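Side-chain contacts in putative peptide ABC-transport system periplasmic peptide-binding protein (Campylobacter jejuni, PDB 4OEV), which binds nickel(II) outside the cytoplasm as the extracytoplasmic solute-binding component of an ABC-type nickel importer: residues S220-F225 with A463-K468; N250-D255 with A314-N319; P387-F392 with K439-F444. All coordinates share one frame; numbering follows the deposited sequence.

Overall arrangement
The three contacts lie apart in space; in sequence contact 1 encloses the other two, which follow one another. Contact 1 packs a short helix onto strand 454-467. Contact 2 joins the loop before helix 256-265 to the turn after helix 304-313, centre to centre about 43 Å from contact 1. Contact 3 sets a loop against helix 434-450; it lies across the chain's centre from contact 1, with nearest atoms about 15 Å apart. Contacts 2 and 3 have centres about 32 Å apart. All three lie away from the nickel and oxalate sites. Residues 387-392 follow oxalate-pocket residues Phe380, Ile382, Gly383 and Trp384 in sequence, and 463-468 precede nickel ligands His480 and His481.

Contact 1. Residues S220-F225 with A463-K468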
loop_
_atom_site.group_PDB
_atom_site.type_symbol
_atom_site.label_atom_id
_atom_site.label_comp_id
_atom_site.label_asym_id
_atom_site.label_seq_id
_atom_site.Cartn_x
_atom_site.Cartn_y
_atom_site.Cartn_z
ATOM N N SER A 220 -9.747 -17.846 -3.893
ATOM C CA SER A 220 -10.840 -18.472 -4.635
ATOM C C SER A 220 -10.350 -19.381 -5.752
ATOM O O SER A 220 -11.122 -20.175 -6.315
ATOM C CB SER A 220 -11.766 -17.421 -5.231
ATOM O OG SER A 220 -11.139 -16.742 -6.310
ATOM N N LEU A 221 -9.065 -19.280 -6.061
ATOM C CA LEU A 221 -8.501 -20.000 -7.185
ATOM C C LEU A 221 -7.448 -21.007 -6.774
ATOM O O LEU A 221 -6.907 -21.683 -7.634
ATOM C CB LEU A 221 -7.898 -19.009 -8.187
ATOM C CG LEU A 221 -8.922 -18.106 -8.872
ATOM C CD1 LEU A 221 -8.278 -16.847 -9.441
ATOM C CD2 LEU A 221 -9.656 -18.872 -9.973
ATOM N N LEU A 222 -7.194 -21.148 -5.469
ATOM C CA LEU A 222 -6.055 -21.952 -4.990
ATOM C C LEU A 222 -6.291 -23.445 -5.170
ATOM O O LEU A 222 -5.343 -24.271 -5.226
ATOM C CB LEU A 222 -5.781 -21.667 -3.523
ATOM C CG LEU A 222 -4.960 -20.414 -3.220
ATOM C CD1 LEU A 222 -4.636 -20.360 -1.731
ATOM C CD2 LEU A 222 -3.689 -20.299 -4.111
ATOM N N ASN A 223 -7.558 -23.801 -5.279
ATOM C CA ASN A 223 -7.862 -25.216 -5.410
ATOM C C ASN A 223 -7.216 -25.848 -6.645
ATOM O O ASN A 223 -6.874 -27.030 -6.624
ATOM C CB ASN A 223 -9.385 -25.461 -5.454
ATOM C CG ASN A 223 -10.052 -25.310 -4.095
ATOM O OD1 ASN A 223 -9.423 -24.895 -3.117
ATOM N ND2 ASN A 223 -11.348 -25.687 -4.024
ATOM N N ILE A 224 -7.041 -25.099 -7.727
ATOM C CA ILE A 224 -6.432 -25.753 -8.873
ATOM C C ILE A 224 -4.901 -25.883 -8.758
ATOM O O ILE A 224 -4.290 -26.436 -9.672
ATOM C CB ILE A 224 -6.771 -25.056 -10.194
ATOM C CG1 ILE A 224 -6.085 -23.691 -10.269
ATOM C CG2 ILE A 224 -8.282 -24.919 -10.344
ATOM C CD1 ILE A 224 -6.093 -23.106 -11.667
ATOM N N PHE A 225 -4.303 -25.397 -7.654
ATOM C CA PHE A 225 -2.845 -25.572 -7.410
ATOM C C PHE A 225 -2.514 -26.500 -6.223
ATOM O O PHE A 225 -1.407 -27.062 -6.158
ATOM C CB PHE A 225 -2.166 -24.204 -7.182
ATOM C CG PHE A 225 -2.148 -23.362 -8.406
ATOM C CD1 PHE A 225 -1.289 -23.654 -9.448
ATOM C CD2 PHE A 225 -3.071 -22.321 -8.558
ATOM C CE1 PHE A 225 -1.310 -22.908 -10.614
ATOM C CE2 PHE A 225 -3.092 -21.564 -9.722
ATOM C CZ PHE A 225 -2.235 -21.855 -10.751
ATOM N N ALA A 463 -1.342 -15.696 -0.969
ATOM C CA ALA A 463 -0.825 -16.972 -1.420
ATOM C C ALA A 463 0.118 -16.739 -2.591
ATOM O O ALA A 463 -0.320 -16.379 -3.688
ATOM C CB ALA A 463 -2.002 -17.940 -1.818
ATOM N N LEU A 464 1.419 -16.916 -2.348
ATOM C CA LEU A 464 2.388 -16.872 -3.429
ATOM C C LEU A 464 2.459 -18.227 -4.090
ATOM O O LEU A 464 2.942 -19.214 -3.497
ATOM C CB LEU A 464 3.785 -16.438 -2.926
ATOM C CG LEU A 464 4.915 -16.509 -3.963
ATOM C CD1 LEU A 464 4.545 -15.835 -5.279
ATOM C CD2 LEU A 464 6.191 -15.870 -3.353
ATOM N N VAL A 465 2.002 -18.295 -5.328
ATOM C CA VAL A 465 2.041 -19.595 -5.989
ATOM C C VAL A 465 3.204 -19.660 -6.960
ATOM O O VAL A 465 3.347 -18.800 -7.827
ATOM C CB VAL A 465 0.770 -19.923 -6.747
ATOM C CG1 VAL A 465 0.913 -21.293 -7.367
ATOM C CG2 VAL A 465 -0.442 -19.867 -5.816
ATOM N N TYR A 466 4.031 -20.672 -6.839
ATOM C CA TYR A 466 5.262 -20.628 -7.631
ATOM C C TYR A 466 5.650 -21.972 -8.256
ATOM O O TYR A 466 5.565 -23.047 -7.642
ATOM C CB TYR A 466 6.431 -20.075 -6.759
ATOM C CG TYR A 466 6.721 -20.953 -5.546
ATOM C CD1 TYR A 466 6.023 -20.769 -4.345
ATOM C CD2 TYR A 466 7.639 -21.984 -5.619
ATOM C CE1 TYR A 466 6.248 -21.608 -3.261
ATOM C CE2 TYR A 466 7.882 -22.817 -4.529
ATOM C CZ TYR A 466 7.180 -22.602 -3.355
ATOM O OH TYR A 466 7.405 -23.426 -2.284
ATOM N N ASN A 467 6.103 -21.893 -9.497
ATOM C CA ASN A 467 6.796 -23.013 -10.137
ATOM C C ASN A 467 7.789 -23.673 -9.173
ATOM O O ASN A 467 8.654 -23.005 -8.600
ATOM C CB ASN A 467 7.499 -22.516 -11.389
ATOM C CG ASN A 467 8.219 -23.602 -12.097
ATOM O OD1 ASN A 467 9.438 -23.599 -12.187
ATOM N ND2 ASN A 467 7.454 -24.562 -12.607
ATOM N N LYS A 468 7.642 -24.983 -8.983
ATOM C CA LYS A 468 8.366 -25.705 -7.953
ATOM C C LYS A 468 9.873 -25.662 -8.166
ATOM O O LYS A 468 10.638 -26.034 -7.278
ATOM C CB LYS A 468 7.901 -27.177 -7.903
ATOM C CG LYS A 468 8.108 -27.868 -6.547
ATOM C CD LYS A 468 7.437 -27.051 -5.437
ATOM C CE LYS A 468 7.298 -27.842 -4.139
ATOM N NZ LYS A 468 6.548 -27.038 -3.113
#
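Leu222 is the first residue of 220-225 to meet the strand 463-467. Its two methyls sit against the methyl of Ala463: CD1 lies 3.6 Å from Ala463 CB, and CD2 is almost as near. CD2 also reaches along the strand to Val465 CG2, at 3.7 Å. One leucine thus spans two residues that project from the same face of the strand. The backbone here is a short, weakly bonded helical turn. Phe225 N donates to Leu222 O at 2.9 Å, which brings the two apolar side chains to the same side. Phe225 CG lies beside its own backbone N (chi1 -68°), and the ring presents one face to Val465. Val465 CG1 sits over that face, 4.0 Å from the ring centroid and 21° off the normal, displaced toward the CG-CD1 rim. This is a CH-pi contact. The two valine branches divide the work: CG1 meets the phenylalanine and CG2 meets the leucine. The interface is buried and wholly apolar.

Phe225 also makes an edge-to-face contact with Phe231 and touches helix 200-208. The strand itself is flanked on either side. Ala463 and Val465 share backbone bonds with Ile217 and Ala215, while Leu464 and Tyr466 bond to strand 231-236. The 220-225 segment belongs to the connection between those two flanking strands, 214-216 and 231-236. Both run antiparallel to 454-467, so the unit is a split beta-alpha-beta crossover, with its short helix packed over the strand in the middle.

Contact 2. Residues N250-D255 with A314-N319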
loop_
_atom_site.group_PDB
_atom_site.type_symbol
_atom_site.label_atom_id
_atom_site.label_comp_id
_atom_site.label_asym_id
_atom_site.label_seq_id
_atom_site.Cartn_x
_atom_site.Cartn_y
_atom_site.Cartn_z
ATOM N N ASN A 250 -21.659 11.870 -0.348
ATOM C CA ASN A 250 -22.988 11.263 -0.636
ATOM C C ASN A 250 -24.024 11.706 0.389
ATOM O O ASN A 250 -23.730 11.702 1.583
ATOM C CB ASN A 250 -22.839 9.726 -0.655
ATOM C CG ASN A 250 -24.189 9.019 -0.862
ATOM O OD1 ASN A 250 -24.872 8.750 0.112
ATOM N ND2 ASN A 250 -24.561 8.734 -2.109
ATOM N N GLU A 251 -25.246 12.055 -0.044
ATOM C CA GLU A 251 -26.236 12.662 0.873
ATOM C C GLU A 251 -26.629 11.725 2.033
ATOM O O GLU A 251 -26.858 12.172 3.165
ATOM C CB GLU A 251 -27.509 13.100 0.100
ATOM C CG GLU A 251 -28.267 11.936 -0.562
ATOM C CD GLU A 251 -29.635 12.340 -1.121
ATOM O OE1 GLU A 251 -30.424 12.982 -0.379
ATOM O OE2 GLU A 251 -29.906 12.030 -2.306
ATOM N N PHE A 252 -26.598 10.412 1.789
ATOM C CA PHE A 252 -26.933 9.479 2.843
ATOM C C PHE A 252 -25.718 9.104 3.647
ATOM O O PHE A 252 -25.760 9.093 4.891
ATOM C CB PHE A 252 -27.574 8.176 2.267
ATOM C CG PHE A 252 -28.766 8.434 1.424
ATOM C CD1 PHE A 252 -29.906 9.018 1.987
ATOM C CD2 PHE A 252 -28.768 8.109 0.064
ATOM C CE1 PHE A 252 -31.028 9.292 1.212
ATOM C CE2 PHE A 252 -29.904 8.351 -0.728
ATOM C CZ PHE A 252 -31.028 8.967 -0.158
ATOM N N LEU A 253 -24.638 8.750 2.952
ATOM C CA LEU A 253 -23.448 8.260 3.631
ATOM C C LEU A 253 -22.771 9.363 4.475
ATOM O O LEU A 253 -22.073 9.041 5.438
ATOM C CB LEU A 253 -22.428 7.654 2.621
ATOM C CG LEU A 253 -22.941 6.417 1.854
ATOM C CD1 LEU A 253 -21.772 5.855 1.020
ATOM C CD2 LEU A 253 -23.579 5.310 2.736
ATOM N N LYS A 254 -23.013 10.651 4.179
ATOM C CA LYS A 254 -22.389 11.652 5.059
ATOM C C LYS A 254 -22.888 11.530 6.508
ATOM O O LYS A 254 -22.202 11.923 7.438
ATOM C CB LYS A 254 -22.658 13.040 4.553
ATOM C CG LYS A 254 -24.161 13.446 4.540
ATOM C CD LYS A 254 -24.298 14.942 4.245
ATOM C CE LYS A 254 -23.406 15.348 3.080
ATOM N NZ LYS A 254 -23.555 16.769 2.663
ATOM N N ASP A 255 -24.097 10.992 6.688
ATOM C CA ASP A 255 -24.744 10.939 7.987
ATOM C C ASP A 255 -24.106 9.916 8.915
ATOM O O ASP A 255 -24.055 8.708 8.630
ATOM C CB ASP A 255 -26.261 10.590 7.821
ATOM C CG ASP A 255 -27.060 10.740 9.109
ATOM O OD1 ASP A 255 -26.531 10.452 10.225
ATOM O OD2 ASP A 255 -28.254 11.119 9.017
ATOM N N ALA A 314 -32.261 8.303 12.589
ATOM C CA ALA A 314 -31.772 9.286 11.629
ATOM C C ALA A 314 -32.901 9.841 10.796
ATOM O O ALA A 314 -32.682 10.664 9.912
ATOM C CB ALA A 314 -30.646 8.689 10.717
ATOM N N GLY A 315 -34.107 9.386 11.084
ATOM C CA GLY A 315 -35.312 9.930 10.479
ATOM C C GLY A 315 -35.877 9.112 9.334
ATOM O O GLY A 315 -36.843 9.541 8.713
ATOM N N PHE A 316 -35.291 7.939 9.078
ATOM C CA PHE A 316 -35.771 7.052 8.009
ATOM C C PHE A 316 -36.919 6.162 8.492
ATOM O O PHE A 316 -37.064 5.881 9.690
ATOM C CB PHE A 316 -34.617 6.181 7.443
ATOM C CG PHE A 316 -33.581 6.954 6.687
ATOM C CD1 PHE A 316 -32.454 7.499 7.332
ATOM C CD2 PHE A 316 -33.717 7.146 5.318
ATOM C CE1 PHE A 316 -31.519 8.218 6.651
ATOM C CE2 PHE A 316 -32.741 7.873 4.606
ATOM C CZ PHE A 316 -31.652 8.413 5.282
ATOM N N LYS A 317 -37.765 5.737 7.561
ATOM C CA LYS A 317 -38.889 4.854 7.905
ATOM C C LYS A 317 -39.039 3.819 6.808
ATOM O O LYS A 317 -38.955 4.182 5.642
ATOM C CB LYS A 317 -40.186 5.672 8.065
ATOM C CG LYS A 317 -41.462 4.809 8.252
ATOM C CD LYS A 317 -42.732 5.711 8.346
ATOM C CE LYS A 317 -43.999 4.948 7.919
ATOM N NZ LYS A 317 -43.952 4.468 6.488
ATOM N N LYS A 318 -39.204 2.543 7.155
ATOM C CA LYS A 318 -39.428 1.502 6.142
ATOM C C LYS A 318 -40.703 1.753 5.344
ATOM O O LYS A 318 -41.772 1.930 5.917
ATOM C CB LYS A 318 -39.476 0.118 6.791
ATOM C CG LYS A 318 -38.080 -0.476 7.029
ATOM C CD LYS A 318 -38.149 -1.954 7.334
ATOM C CE LYS A 318 -36.817 -2.498 7.812
ATOM N NZ LYS A 318 -36.822 -3.998 7.670
ATOM N N ASN A 319 -40.595 1.822 4.024
ATOM C CA ASN A 319 -41.807 2.083 3.260
ATOM C C ASN A 319 -42.563 0.748 3.040
ATOM O O ASN A 319 -42.198 -0.262 3.640
ATOM C CB ASN A 319 -41.496 2.800 1.935
ATOM C CG ASN A 319 -40.559 2.020 1.044
ATOM O OD1 ASN A 319 -40.418 0.804 1.175
ATOM N ND2 ASN A 319 -39.857 2.739 0.147
HETATM O O HOH W 1 -29.977 12.162 10.456
#
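Asp255 and Ala314 stand where two helix ends meet, with their CA atoms 8.1 Å apart. Asp255 is the N-cap of helix 256-265. Ala314 follows helix 304-313, which closes in a Schellman motif with Gly315 at positive phi (100°). The first segment is a compact turn. Residues Phe252 to Asp255 form a type I beta turn, and Lys254 N bonds to Asn250 O at 2.9 Å.

Asn250 secures this turn with an Asx motif. Its OD1 takes two backbone N-H groups. Leu253 N comes in the carbonyl plane on a lone pair, at 2.8 Å and nearly straight. Phe252 N reaches the same OD1 from above that plane, at 2.9 Å, and the bond is more bent.

The apolar part of the contact is a meeting of two phenylalanines. Phe252 CD1 lies 3.8 Å from Phe316 CZ, close to the plane of the Phe316 ring and at its edge. The approach is oblique to the Phe252 ring, so the pair is not a parallel stack. Glu251 CG covers one face of the Phe252 ring, over its centre. Both phenylalanines also rest on Leu331 of strand 329-338, and Phe316 touches Val258 of helix 256-265. The contact therefore joins the two helix ends beside strand 329-338, an inner strand of a four-stranded mixed sheet.

The carboxylate of Asp255 has two roles. OD1 caps Lys257 N. With CG anti to the backbone N (chi1 -171°), the carboxylate extends toward Ala314, and OD2 lies 3.8 Å from Ala314 CB. A water donates to Asp255 OD2 and also to Ala314 O, the latter at 3.1 Å. That carbonyl oxygen receives a second bond from Lys326 NZ.

Contact 3. Residues P387-F392 with K439-F444; sequences PLDPDF and KYYKDF
Pro390 lies over one face of the Tyr441 ring. Its CB is 4.2 Å from the ring centroid and 21° off the normal, giving a CH-pi contact. The proline is displaced toward the hydroxyl end of the ring, and its CG comes within 3.7 Å of Tyr441 CE2. The two side chains cross at about a right angle. Tyr441 projects from helix 434-450 with CG beside its backbone N (chi1 -76°), which carries the ring toward the loop.

The tyrosine hydroxyl passes close to Asp391 without bonding to it directly. A water joins them instead. Tyr441 OH donates to this water at 2.8 Å, and the water donates on to Asp391 OD1 at 3.1 Å.

Further out, the loop, which links strand 379-384 to helix 395-398 and packs on helix 434-450, is held by its own turns. Asp389 to Phe392 form a type I beta turn, closed by Phe392 N to Asp389 O at 3.0 Å. Asp389 also makes an Asx turn: its OD1 accepts from Asp391 N at 3.0 Å, on the anti side of the carboxylate and somewhat out of its plane. This bond occupies the amide N-H that lies nearest the tyrosine hydroxyl. Around the pair, Leu287 and Trp291 from loops touch Pro390, and Ala428 of helix 419-429 touches Tyr441.

Both aspartates are buried, and each has an arginine partner. Asp389 OD2 pairs with Arg437, one helical turn before Tyr441, and Asp391 OD1 with Arg429; Asp391 OD2 bonds to Tyr126. These charges probably favour the ionised form of both carboxylates. The loop is thus tied to the helices by ion pairs and a water bridge around a small apolar contact.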
loop_
_atom_site.group_PDB
_atom_site.type_symbol
_atom_site.label_atom_id
_atom_site.label_comp_id
_atom_site.label_asym_id
_atom_site.label_seq_id
_atom_site.Cartn_x
_atom_site.Cartn_y
_atom_site.Cartn_z
ATOM N N PRO A 387 3.443 -2.721 6.318
ATOM C CA PRO A 387 4.082 -3.307 7.482
ATOM C C PRO A 387 5.114 -2.324 8.069
ATOM O O PRO A 387 5.703 -2.588 9.111
ATOM C CB PRO A 387 4.773 -4.546 6.916
ATOM C CG PRO A 387 5.120 -4.149 5.531
ATOM C CD PRO A 387 4.058 -3.174 5.061
ATOM N N LEU A 388 5.371 -1.238 7.371
ATOM C CA LEU A 388 6.334 -0.248 7.903
ATOM C C LEU A 388 5.690 0.689 8.939
ATOM O O LEU A 388 4.609 0.394 9.456
ATOM C CB LEU A 388 6.942 0.535 6.743
ATOM C CG LEU A 388 7.622 -0.394 5.745
ATOM C CD1 LEU A 388 8.355 0.436 4.749
ATOM C CD2 LEU A 388 8.540 -1.419 6.409
ATOM N N ASP A 389 6.320 1.836 9.204
ATOM C CA ASP A 389 5.820 2.774 10.207
ATOM C C ASP A 389 4.322 3.089 10.052
ATOM O O ASP A 389 3.795 3.276 8.924
ATOM C CB ASP A 389 6.653 4.082 10.172
ATOM C CG ASP A 389 6.384 4.951 11.369
ATOM O OD1 ASP A 389 5.356 5.683 11.363
ATOM O OD2 ASP A 389 7.158 4.836 12.359
ATOM N N PRO A 390 3.597 3.111 11.179
ATOM C CA PRO A 390 2.139 3.336 11.105
ATOM C C PRO A 390 1.702 4.620 10.407
ATOM O O PRO A 390 0.530 4.724 10.040
ATOM C CB PRO A 390 1.718 3.382 12.573
ATOM C CG PRO A 390 3.004 3.637 13.359
ATOM C CD PRO A 390 4.040 2.856 12.566
ATOM N N ASP A 391 2.601 5.587 10.249
ATOM C CA ASP A 391 2.291 6.820 9.533
ATOM C C ASP A 391 1.978 6.587 8.067
ATOM O O ASP A 391 1.147 7.296 7.498
ATOM C CB ASP A 391 3.492 7.812 9.649
ATOM C CG ASP A 391 3.199 9.207 9.006
ATOM O OD1 ASP A 391 2.201 9.858 9.376
ATOM O OD2 ASP A 391 3.972 9.659 8.131
ATOM N N PHE A 392 2.640 5.601 7.433
ATOM C CA PHE A 392 2.672 5.581 5.945
ATOM C C PHE A 392 1.335 5.311 5.225
ATOM O O PHE A 392 1.049 5.904 4.143
ATOM C CB PHE A 392 3.721 4.551 5.482
ATOM C CG PHE A 392 5.131 4.989 5.739
ATOM C CD1 PHE A 392 5.426 6.318 5.883
ATOM C CD2 PHE A 392 6.149 4.050 5.915
ATOM C CE1 PHE A 392 6.760 6.742 6.153
ATOM C CE2 PHE A 392 7.459 4.468 6.182
ATOM C CZ PHE A 392 7.759 5.815 6.305
ATOM N N LYS A 439 0.043 6.423 22.372
ATOM C CA LYS A 439 -1.091 7.157 22.935
ATOM C C LYS A 439 -1.874 7.882 21.854
ATOM O O LYS A 439 -3.099 7.815 21.818
ATOM C CB LYS A 439 -0.623 8.158 23.984
ATOM C CG LYS A 439 -1.736 8.931 24.651
ATOM C CD LYS A 439 -1.199 10.270 25.214
ATOM C CE LYS A 439 -2.337 11.251 25.598
ATOM N NZ LYS A 439 -3.409 11.489 24.552
ATOM N N TYR A 440 -1.171 8.579 20.982
ATOM C CA TYR A 440 -1.795 9.331 19.906
ATOM C C TYR A 440 -2.453 8.407 18.861
ATOM O O TYR A 440 -3.546 8.697 18.332
ATOM C CB TYR A 440 -0.746 10.225 19.279
ATOM C CG TYR A 440 -0.245 11.292 20.245
ATOM C CD1 TYR A 440 -1.116 11.933 21.136
ATOM C CD2 TYR A 440 1.089 11.657 20.264
ATOM C CE1 TYR A 440 -0.657 12.938 22.012
ATOM C CE2 TYR A 440 1.560 12.644 21.139
ATOM C CZ TYR A 440 0.687 13.276 21.994
ATOM O OH TYR A 440 1.177 14.236 22.838
ATOM N N TYR A 441 -1.790 7.290 18.565
ATOM C CA TYR A 441 -2.400 6.299 17.668
ATOM C C TYR A 441 -3.637 5.731 18.343
ATOM O O TYR A 441 -4.620 5.490 17.676
ATOM C CB TYR A 441 -1.381 5.185 17.300
ATOM C CG TYR A 441 -0.427 5.717 16.287
ATOM C CD1 TYR A 441 -0.919 6.318 15.136
ATOM C CD2 TYR A 441 0.950 5.736 16.514
ATOM C CE1 TYR A 441 -0.089 6.864 14.213
ATOM C CE2 TYR A 441 1.799 6.294 15.592
ATOM C CZ TYR A 441 1.269 6.843 14.433
ATOM O OH TYR A 441 2.060 7.407 13.483
ATOM N N LYS A 442 -3.635 5.583 19.681
ATOM C CA LYS A 442 -4.888 5.180 20.323
ATOM C C LYS A 442 -5.991 6.233 20.124
ATOM O O LYS A 442 -7.128 5.888 19.770
ATOM C CB LYS A 442 -4.675 4.902 21.811
ATOM C CG LYS A 442 -5.951 4.497 22.544
ATOM C CD LYS A 442 -5.764 4.596 24.052
ATOM C CE LYS A 442 -6.822 3.831 24.826
ATOM N NZ LYS A 442 -8.160 4.525 24.858
ATOM N N ASP A 443 -5.662 7.520 20.269
ATOM C CA ASP A 443 -6.620 8.599 19.984
ATOM C C ASP A 443 -7.149 8.499 18.544
ATOM O O ASP A 443 -8.348 8.611 18.279
ATOM C CB ASP A 443 -5.963 9.976 20.185
ATOM C CG ASP A 443 -5.696 10.290 21.649
ATOM O OD1 ASP A 443 -6.345 9.684 22.515
ATOM O OD2 ASP A 443 -4.816 11.139 21.939
ATOM N N PHE A 444 -6.238 8.260 17.620
ATOM C CA PHE A 444 -6.588 8.096 16.242
ATOM C C PHE A 444 -7.604 6.939 16.016
ATOM O O PHE A 444 -8.660 7.117 15.364
ATOM C CB PHE A 444 -5.290 7.870 15.450
ATOM C CG PHE A 444 -5.511 7.314 14.058
ATOM C CD1 PHE A 444 -6.200 8.040 13.124
ATOM C CD2 PHE A 444 -5.009 6.073 13.698
ATOM C CE1 PHE A 444 -6.407 7.561 11.848
ATOM C CE2 PHE A 444 -5.209 5.578 12.430
ATOM C CZ PHE A 444 -5.913 6.315 11.492
HETATM O O HOH W 2 0.704 9.379 12.021
#